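Local coordinates for tegumental protein 20.8 kDa (Clonorchis sinensis, PDB 5X2E) that binds a calcium ion through one EF-hand of the pair in its N-terminal calmodulin-like domain and probably serves in the fluke's tegument, at residues I6-D11 with A66-F71; N16-P21 with E38-L43. One frame throughout, in Å; residues are numbered along the deposited sequence.

Contact 1. Residues I6-D11 with A66-F71; sequences IFVSID and AEIIDF. With CA (calcium ion), chain B.
Val8 lays its isopropyl group against two side chains of the helix running through residues 66-71, and the contact is wholly apolar, with no hydrogen bond between the two segments. Val8 CG2 sits 3.8 Å from Ile68 CG2 and, at the same separation of 3.8 Å, meets Phe71 CD1 at the ring edge, near the ring plane. Val8 CG1 reaches the same side of that ring, 4.1 Å from Phe71 CE1, so both methyls of the valine border one edge. Phe71 extends this far because its CG stands anti to the backbone N (chi1 -178°), which carries the ring across to Val8. Ile68 CG2 also approaches Phe7 CD2 at 4.1 Å, meeting that ring obliquely, and so touches both residues of helix 3-10. The helix axes come no closer than 10.0 Å and cross at -64°, which agrees with a small contact burying 193 Å².

Just past the end of helix 3-10, Asp11 turns to the metal: OD1 ligates calcium at 2.2 Å, while OD2 forms a salt bridge with Arg72, a second tie to helix 65-79. Helix 3-10 is the entering helix of the calcium-loaded EF-hand. Phe7 further packs on Ile18 of strand 17-19 and meets the ring of Phe57, and Ile68 reaches Leu54 and Cys58, which places the contact beside helix 54-61.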
ATOM      1  N   ILE A   6       0.838  -1.165  -6.428  1.00 25.99           N
ATOM      2  CA  ILE A   6      -0.181  -1.732  -5.540  1.00 25.75           C
ATOM      3  C   ILE A   6      -0.348  -0.834  -4.308  1.00 23.30           C
ATOM      4  O   ILE A   6      -1.475  -0.599  -3.871  1.00 23.01           O
ATOM      5  CB  ILE A   6       0.171  -3.198  -5.175  1.00 27.37           C
ATOM      6  CG1 ILE A   6       0.068  -4.077  -6.438  1.00 30.98           C
ATOM      7  CG2 ILE A   6      -0.742  -3.719  -4.056  1.00 25.97           C
ATOM      8  CD1 ILE A   6       0.789  -5.413  -6.346  1.00 34.25           C
ATOM      9  N   PHE A   7       0.750  -0.293  -3.780  1.00 22.81           N
ATOM     10  CA  PHE A   7       0.655   0.614  -2.621  1.00 21.38           C
ATOM     11  C   PHE A   7      -0.255   1.789  -2.985  1.00 20.13           C
ATOM     12  O   PHE A   7      -1.165   2.150  -2.235  1.00 20.05           O
ATOM     13  CB  PHE A   7       2.015   1.172  -2.178  1.00 20.88           C
ATOM     14  CG  PHE A   7       1.905   2.025  -0.957  1.00 20.15           C
ATOM     15  CD1 PHE A   7       2.162   1.478   0.289  1.00 19.88           C
ATOM     16  CD2 PHE A   7       1.552   3.380  -1.045  1.00 20.33           C
ATOM     17  CE1 PHE A   7       2.030   2.230   1.440  1.00 20.40           C
ATOM     18  CE2 PHE A   7       1.402   4.137   0.109  1.00 19.68           C
ATOM     19  CZ  PHE A   7       1.646   3.566   1.345  1.00 19.35           C
ATOM     20  N   VAL A   8       0.044   2.418  -4.111  1.00 20.76           N
ATOM     21  CA  VAL A   8      -0.759   3.556  -4.546  1.00 21.84           C
ATOM     22  C   VAL A   8      -2.209   3.164  -4.784  1.00 21.74           C
ATOM     23  O   VAL A   8      -3.128   3.878  -4.371  1.00 22.51           O
ATOM     24  CB  VAL A   8      -0.125   4.211  -5.782  1.00 22.06           C
ATOM     25  CG1 VAL A   8      -1.084   5.222  -6.419  1.00 23.55           C
ATOM     26  CG2 VAL A   8       1.191   4.873  -5.361  1.00 22.33           C
ATOM     27  N   SER A   9      -2.437   1.985  -5.352  1.00 21.45           N
ATOM     28  CA  SER A   9      -3.810   1.519  -5.533  1.00 22.14           C
ATOM     29  C   SER A   9      -4.588   1.297  -4.223  1.00 22.22           C
ATOM     30  O   SER A   9      -5.769   1.640  -4.105  1.00 23.49           O
ATOM     31  CB  SER A   9      -3.816   0.231  -6.320  1.00 26.73           C
ATOM     32  OG  SER A   9      -5.155  -0.080  -6.637  1.00 32.60           O
ATOM     33  N   ILE A  10      -3.930   0.709  -3.239  1.00 20.88           N
ATOM     34  CA  ILE A  10      -4.585   0.468  -1.958  1.00 20.04           C
ATOM     35  C   ILE A  10      -4.859   1.796  -1.213  1.00 19.04           C
ATOM     36  O   ILE A  10      -5.931   1.986  -0.637  1.00 19.04           O
ATOM     37  CB  ILE A  10      -3.741  -0.470  -1.087  1.00 19.58           C
ATOM     38  CG1 ILE A  10      -3.621  -1.853  -1.742  1.00 20.72           C
ATOM     39  CG2 ILE A  10      -4.354  -0.582   0.304  1.00 19.99           C
ATOM     40  CD1 ILE A  10      -2.553  -2.733  -1.089  1.00 22.46           C
ATOM     41  N   ASP A  11      -3.882   2.691  -1.242  1.00 17.90           N
ATOM     42  CA  ASP A  11      -3.920   3.930  -0.493  1.00 18.23           C
ATOM     43  C   ASP A  11      -4.713   4.977  -1.259  1.00 19.01           C
ATOM     44  O   ASP A  11      -4.175   5.977  -1.785  1.00 20.32           O
ATOM     45  CB  ASP A  11      -2.504   4.420  -0.213  1.00 18.88           C
ATOM     46  CG  ASP A  11      -2.490   5.688   0.571  1.00 18.01           C
ATOM     47  OD1 ASP A  11      -3.374   5.882   1.437  1.00 18.55           O
ATOM     48  OD2 ASP A  11      -1.604   6.528   0.293  1.00 17.96           O
ATOM     49  N   ALA A  66      10.231   8.348  -2.191  1.00 28.21           N
ATOM     50  CA  ALA A  66      10.248   9.100  -3.445  1.00 29.15           C
ATOM     51  C   ALA A  66       9.716   8.297  -4.647  1.00 27.97           C
ATOM     52  O   ALA A  66       9.098   8.877  -5.533  1.00 28.68           O
ATOM     53  CB  ALA A  66      11.672   9.601  -3.738  1.00 29.21           C
ATOM     54  N   GLU A  67       9.913   6.975  -4.661  1.00 29.54           N
ATOM     55  CA  GLU A  67       9.423   6.125  -5.773  1.00 30.52           C
ATOM     56  C   GLU A  67       7.892   6.023  -5.830  1.00 31.04           C
ATOM     57  O   GLU A  67       7.285   6.052  -6.910  1.00 30.97           O
ATOM     58  CB  GLU A  67      10.017   4.730  -5.675  1.00 33.86           C
ATOM     59  CG  GLU A  67      11.481   4.695  -5.935  1.00 36.38           C
ATOM     60  CD  GLU A  67      12.028   3.301  -5.825  1.00 38.46           C
ATOM     61  OE1 GLU A  67      12.011   2.574  -6.844  1.00 39.68           O
ATOM     62  OE2 GLU A  67      12.476   2.936  -4.717  1.00 39.87           O
ATOM     63  N   ILE A  68       7.261   5.933  -4.673  1.00 29.69           N
ATOM     64  CA  ILE A  68       5.812   5.908  -4.644  1.00 28.39           C
ATOM     65  C   ILE A  68       5.289   7.283  -5.018  1.00 26.91           C
ATOM     66  O   ILE A  68       4.297   7.402  -5.736  1.00 25.68           O
ATOM     67  CB  ILE A  68       5.277   5.481  -3.249  1.00 27.95           C
ATOM     68  CG1 ILE A  68       5.168   3.960  -3.143  1.00 30.52           C
ATOM     69  CG2 ILE A  68       3.898   6.071  -2.980  1.00 27.74           C
ATOM     70  CD1 ILE A  68       6.489   3.275  -3.159  1.00 32.12           C
ATOM     71  N   ILE A  69       5.937   8.329  -4.521  1.00 24.30           N
ATOM     72  CA  ILE A  69       5.476   9.680  -4.832  1.00 23.48           C
ATOM     73  C   ILE A  69       5.542   9.958  -6.342  1.00 23.96           C
ATOM     74  O   ILE A  69       4.623  10.539  -6.918  1.00 22.56           O
ATOM     75  CB  ILE A  69       6.280  10.723  -4.049  1.00 24.54           C
ATOM     76  CG1 ILE A  69       6.024  10.572  -2.542  1.00 26.31           C
ATOM     77  CG2 ILE A  69       5.919  12.124  -4.525  1.00 25.48           C
ATOM     78  CD1 ILE A  69       6.990  11.390  -1.708  1.00 27.24           C
ATOM     79  N   ASP A  70       6.632   9.550  -6.982  1.00 26.20           N
ATOM     80  CA  ASP A  70       6.775   9.735  -8.435  1.00 28.50           C
ATOM     81  C   ASP A  70       5.655   9.027  -9.151  1.00 27.10           C
ATOM     82  O   ASP A  70       5.010   9.581 -10.044  1.00 25.79           O
ATOM     83  CB  ASP A  70       8.109   9.185  -8.921  1.00 32.01           C
ATOM     84  CG  ASP A  70       9.195  10.210  -8.875  1.00 35.69           C
ATOM     85  OD1 ASP A  70       8.868  11.405  -8.814  1.00 36.95           O
ATOM     86  OD2 ASP A  70      10.375   9.822  -8.923  1.00 39.78           O
ATOM     87  N   PHE A  71       5.424   7.782  -8.749  1.00 26.86           N
ATOM     88  CA  PHE A  71       4.374   7.009  -9.393  1.00 28.89           C
ATOM     89  C   PHE A  71       3.017   7.661  -9.179  1.00 27.37           C
ATOM     90  O   PHE A  71       2.214   7.722 -10.090  1.00 27.89           O
ATOM     91  CB  PHE A  71       4.350   5.563  -8.893  1.00 31.71           C
ATOM     92  CG  PHE A  71       3.296   4.710  -9.565  1.00 34.30           C
ATOM     93  CD1 PHE A  71       2.027   4.562  -9.008  1.00 33.20           C
ATOM     94  CD2 PHE A  71       3.579   4.058 -10.755  1.00 39.67           C
ATOM     95  CE1 PHE A  71       1.058   3.805  -9.639  1.00 34.26           C
ATOM     96  CE2 PHE A  71       2.616   3.271 -11.386  1.00 40.03           C
ATOM     97  CZ  PHE A  71       1.361   3.153 -10.830  1.00 37.41           C
TER
HETATM   98 CA    CA B 101      -4.779   5.870   3.178  1.00 17.56          CA
HETATM   99  O   HOH W   1      -5.956   5.959   5.204  1.00 23.58           O

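Contact 2. Residues N16-P21 with E38-L43; sequences NVISYP and EKWKQL. With CA (calcium ion), chain B.
Tyr20 and Lys41 join the two halves of an EF-hand pair, Tyr20 opening the exiting helix of the calcium-bound hand and Lys41 lying on helix 35-44 of the other. Lys41 is extended from CG onward and crosses the tyrosine at about a right angle, bringing its CE over one face of the ring. That carbon is 3.5 Å from the centroid of the Tyr20 ring and 8° off its normal, a nearly vertical CH-pi contact. The ammonium lies farther out: Lys41 NZ is 4.2 Å from the same centroid and 28° off the normal, which still meets the terms of a cation-pi interaction. Both residues remain partly exposed, so this is the solvent side, yet it holds the closest approach, Tyr20 CD2 to Lys41 CE at 3.6 Å. The phenol is fixed at its far end by a hydrogen bond between Tyr20 OH and Asp45 OD2.

The buried side is looser between these segments. Ile18 CD1 comes obliquely to the Trp40 ring, 4.0 Å from CZ3, and both residues gain their burial from others: each packs on Ile10, Leu23 and Ile52, and Trp40 meets Phe44 edge-to-face. Ile18 also pairs through its backbone with Ile52 in the short antiparallel sheet linking the EF-hand loops. One residue earlier, the carbonyl Val17 O binds calcium at 2.3 Å.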
ATOM      1  N   ASN A  16      -0.618   8.156   2.258  1.00 16.43           N
ATOM      2  CA  ASN A  16       0.620   7.388   2.466  1.00 16.22           C
ATOM      3  C   ASN A  16       0.626   6.605   3.776  1.00 17.18           C
ATOM      4  O   ASN A  16       1.673   6.158   4.268  1.00 18.91           O
ATOM      5  CB  ASN A  16       1.852   8.288   2.360  1.00 18.22           C
ATOM      6  CG  ASN A  16       1.985   8.883   0.991  1.00 19.71           C
ATOM      7  OD1 ASN A  16       2.005   8.151  -0.002  1.00 20.91           O
ATOM      8  ND2 ASN A  16       2.010  10.210   0.912  1.00 21.02           N
ATOM      9  N   VAL A  17      -0.576   6.362   4.278  1.00 16.71           N
ATOM     10  CA  VAL A  17      -0.824   5.374   5.297  1.00 17.29           C
ATOM     11  C   VAL A  17      -1.948   4.484   4.761  1.00 17.47           C
ATOM     12  O   VAL A  17      -3.044   4.980   4.456  1.00 18.00           O
ATOM     13  CB  VAL A  17      -1.239   5.999   6.623  1.00 18.73           C
ATOM     14  CG1 VAL A  17      -1.438   4.900   7.659  1.00 21.38           C
ATOM     15  CG2 VAL A  17      -0.186   7.023   7.098  1.00 20.53           C
ATOM     16  N   ILE A  18      -1.679   3.190   4.653  1.00 16.90           N
ATOM     17  CA  ILE A  18      -2.690   2.214   4.296  1.00 17.23           C
ATOM     18  C   ILE A  18      -3.440   1.836   5.580  1.00 17.53           C
ATOM     19  O   ILE A  18      -2.874   1.306   6.556  1.00 18.54           O
ATOM     20  CB  ILE A  18      -2.066   0.984   3.613  1.00 18.77           C
ATOM     21  CG1 ILE A  18      -1.648   1.367   2.187  1.00 19.90           C
ATOM     22  CG2 ILE A  18      -3.038  -0.205   3.676  1.00 18.06           C
ATOM     23  CD1 ILE A  18      -0.927   0.216   1.445  1.00 20.58           C
ATOM     24  N   SER A  19      -4.713   2.164   5.617  1.00 17.75           N
ATOM     25  CA  SER A  19      -5.539   1.741   6.718  1.00 18.86           C
ATOM     26  C   SER A  19      -5.938   0.281   6.540  1.00 18.40           C
ATOM     27  O   SER A  19      -5.972  -0.254   5.408  1.00 18.56           O
ATOM     28  CB  SER A  19      -6.795   2.634   6.816  1.00 18.81           C
ATOM     29  OG  SER A  19      -7.694   2.267   5.784  1.00 18.96           O
ATOM     30  N   TYR A  20      -6.294  -0.377   7.630  1.00 19.13           N
ATOM     31  CA  TYR A  20      -6.759  -1.740   7.510  1.00 19.26           C
ATOM     32  C   TYR A  20      -8.046  -1.857   6.635  1.00 18.72           C
ATOM     33  O   TYR A  20      -8.109  -2.722   5.759  1.00 18.48           O
ATOM     34  CB  TYR A  20      -6.929  -2.366   8.876  1.00 20.80           C
ATOM     35  CG  TYR A  20      -5.648  -2.606   9.690  1.00 22.60           C
ATOM     36  CD1 TYR A  20      -4.381  -2.483   9.139  1.00 23.10           C
ATOM     37  CD2 TYR A  20      -5.750  -2.961  11.031  1.00 24.79           C
ATOM     38  CE1 TYR A  20      -3.238  -2.750   9.902  1.00 22.36           C
ATOM     39  CE2 TYR A  20      -4.634  -3.202  11.798  1.00 25.19           C
ATOM     40  CZ  TYR A  20      -3.370  -3.091  11.236  1.00 24.90           C
ATOM     41  OH  TYR A  20      -2.283  -3.379  12.055  1.00 30.18           O
ATOM     42  N   PRO A  21      -9.015  -0.922   6.744  1.00 18.87           N
ATOM     43  CA  PRO A  21     -10.143  -1.013   5.781  1.00 19.07           C
ATOM     44  C   PRO A  21      -9.697  -0.864   4.309  1.00 17.28           C
ATOM     45  O   PRO A  21     -10.248  -1.577   3.454  1.00 18.12           O
ATOM     46  CB  PRO A  21     -11.058   0.150   6.210  1.00 20.25           C
ATOM     47  CG  PRO A  21     -10.799   0.227   7.729  1.00 20.20           C
ATOM     48  CD  PRO A  21      -9.306   0.011   7.849  1.00 19.85           C
ATOM     49  N   GLU A  38      -3.688 -10.572   6.815  1.00 26.32           N
ATOM     50  CA  GLU A  38      -2.729 -10.913   7.867  1.00 30.24           C
ATOM     51  C   GLU A  38      -1.283 -10.849   7.381  1.00 28.36           C
ATOM     52  O   GLU A  38      -0.411 -10.429   8.121  1.00 29.70           O
ATOM     53  CB  GLU A  38      -3.016 -12.299   8.426  1.00 36.86           C
ATOM     54  CG  GLU A  38      -4.222 -12.343   9.336  1.00 45.86           C
ATOM     55  CD  GLU A  38      -3.864 -12.199  10.798  1.00 53.02           C
ATOM     56  OE1 GLU A  38      -3.607 -13.248  11.435  1.00 55.47           O
ATOM     57  OE2 GLU A  38      -3.846 -11.051  11.309  1.00 55.32           O
ATOM     58  N   LYS A  39      -1.027 -11.259   6.142  1.00 28.45           N
ATOM     59  CA  LYS A  39       0.337 -11.243   5.619  1.00 28.81           C
ATOM     60  C   LYS A  39       0.869  -9.809   5.511  1.00 26.14           C
ATOM     61  O   LYS A  39       2.013  -9.536   5.875  1.00 26.23           O
ATOM     62  CB  LYS A  39       0.410 -11.944   4.257  1.00 32.30           C
ATOM     63  CG  LYS A  39       0.030 -13.417   4.265  1.00 38.91           C
ATOM     64  CD  LYS A  39       0.153 -13.962   2.842  1.00 44.05           C
ATOM     65  CE  LYS A  39      -1.035 -14.843   2.445  1.00 47.96           C
ATOM     66  NZ  LYS A  39      -1.100 -16.107   3.239  1.00 49.33           N
ATOM     67  N   TRP A  40       0.048  -8.886   5.017  1.00 24.67           N
ATOM     68  CA  TRP A  40       0.451  -7.470   4.926  1.00 23.95           C
ATOM     69  C   TRP A  40       0.695  -6.882   6.310  1.00 24.15           C
ATOM     70  O   TRP A  40       1.629  -6.090   6.519  1.00 24.68           O
ATOM     71  CB  TRP A  40      -0.616  -6.651   4.163  1.00 25.05           C
ATOM     72  CG  TRP A  40      -0.416  -6.707   2.670  1.00 27.23           C
ATOM     73  CD1 TRP A  40      -0.495  -7.826   1.863  1.00 30.01           C
ATOM     74  CD2 TRP A  40      -0.066  -5.612   1.808  1.00 27.66           C
ATOM     75  NE1 TRP A  40      -0.213  -7.485   0.564  1.00 30.98           N
ATOM     76  CE2 TRP A  40       0.052  -6.134   0.502  1.00 29.83           C
ATOM     77  CE3 TRP A  40       0.172  -4.240   2.013  1.00 27.42           C
ATOM     78  CZ2 TRP A  40       0.392  -5.339  -0.587  1.00 30.25           C
ATOM     79  CZ3 TRP A  40       0.489  -3.452   0.910  1.00 29.03           C
ATOM     80  CH2 TRP A  40       0.604  -4.011  -0.366  1.00 30.30           C
ATOM     81  N   LYS A  41      -0.163  -7.230   7.254  1.00 24.40           N
ATOM     82  CA  LYS A  41       0.003  -6.711   8.612  1.00 24.66           C
ATOM     83  C   LYS A  41       1.328  -7.228   9.185  1.00 24.95           C
ATOM     84  O   LYS A  41       2.077  -6.484   9.812  1.00 25.57           O
ATOM     85  CB  LYS A  41      -1.163  -7.125   9.513  1.00 24.96           C
ATOM     86  CG  LYS A  41      -2.505  -6.469   9.223  1.00 26.24           C
ATOM     87  CD  LYS A  41      -3.600  -7.003  10.154  1.00 25.97           C
ATOM     88  CE  LYS A  41      -4.944  -6.270   9.940  1.00 25.85           C
ATOM     89  NZ  LYS A  41      -5.994  -6.726  10.878  1.00 27.75           N
ATOM     90  N   GLN A  42       1.630  -8.499   8.946  1.00 25.35           N
ATOM     91  CA  GLN A  42       2.829  -9.082   9.505  1.00 26.90           C
ATOM     92  C   GLN A  42       4.099  -8.559   8.861  1.00 25.15           C
ATOM     93  O   GLN A  42       5.090  -8.305   9.538  1.00 26.16           O
ATOM     94  CB  GLN A  42       2.743 -10.582   9.364  1.00 30.05           C
ATOM     95  CG  GLN A  42       1.717 -11.168  10.303  1.00 37.21           C
ATOM     96  CD  GLN A  42       1.704 -12.686  10.291  1.00 44.23           C
ATOM     97  OE1 GLN A  42       2.514 -13.319   9.612  1.00 47.90           O
ATOM     98  NE2 GLN A  42       0.780 -13.277  11.048  1.00 44.90           N
ATOM     99  N   LEU A  43       4.076  -8.397   7.548  1.00 25.67           N
ATOM    100  CA  LEU A  43       5.251  -7.893   6.842  1.00 27.25           C
ATOM    101  C   LEU A  43       5.459  -6.374   7.025  1.00 27.30           C
ATOM    102  O   LEU A  43       6.597  -5.922   7.189  1.00 29.04           O
ATOM    103  CB  LEU A  43       5.162  -8.229   5.337  1.00 27.70           C
ATOM    104  CG  LEU A  43       5.215  -9.713   4.924  1.00 27.92           C
ATOM    105  CD1 LEU A  43       4.866  -9.920   3.451  1.00 29.99           C
ATOM    106  CD2 LEU A  43       6.572 -10.333   5.204  1.00 29.13           C
TER
HETATM  107 CA    CA B 101      -4.779   5.870   3.178  1.00 17.56          CA
HETATM  108  O   HOH W   1      -5.956   5.959   5.204  1.00 23.58           O

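In the fold
Contact 1, joining helix 3-10 to helix 65-79, is the more buried: three of its four touching residues are buried, against two of four in contact 2, which joins strand 17-19 and the start of helix 20-29 to helix 35-44. They share no element, and contact 2 is nested within the loop closed by contact 1. The chemistry is purely apolar for 6-11 with 66-71, but part apolar and part cation-pi for 16-21 with 38-43. They meet where helix 3-10 packs on strand 17-19 and helix 35-44, with Phe7 CD1 3.5 Å from Ile18 CD1 and Ile10 CD1 3.5 Å from Trp40 CH2. One segment of each ligates the calcium ion, through Asp11 and Val17 O.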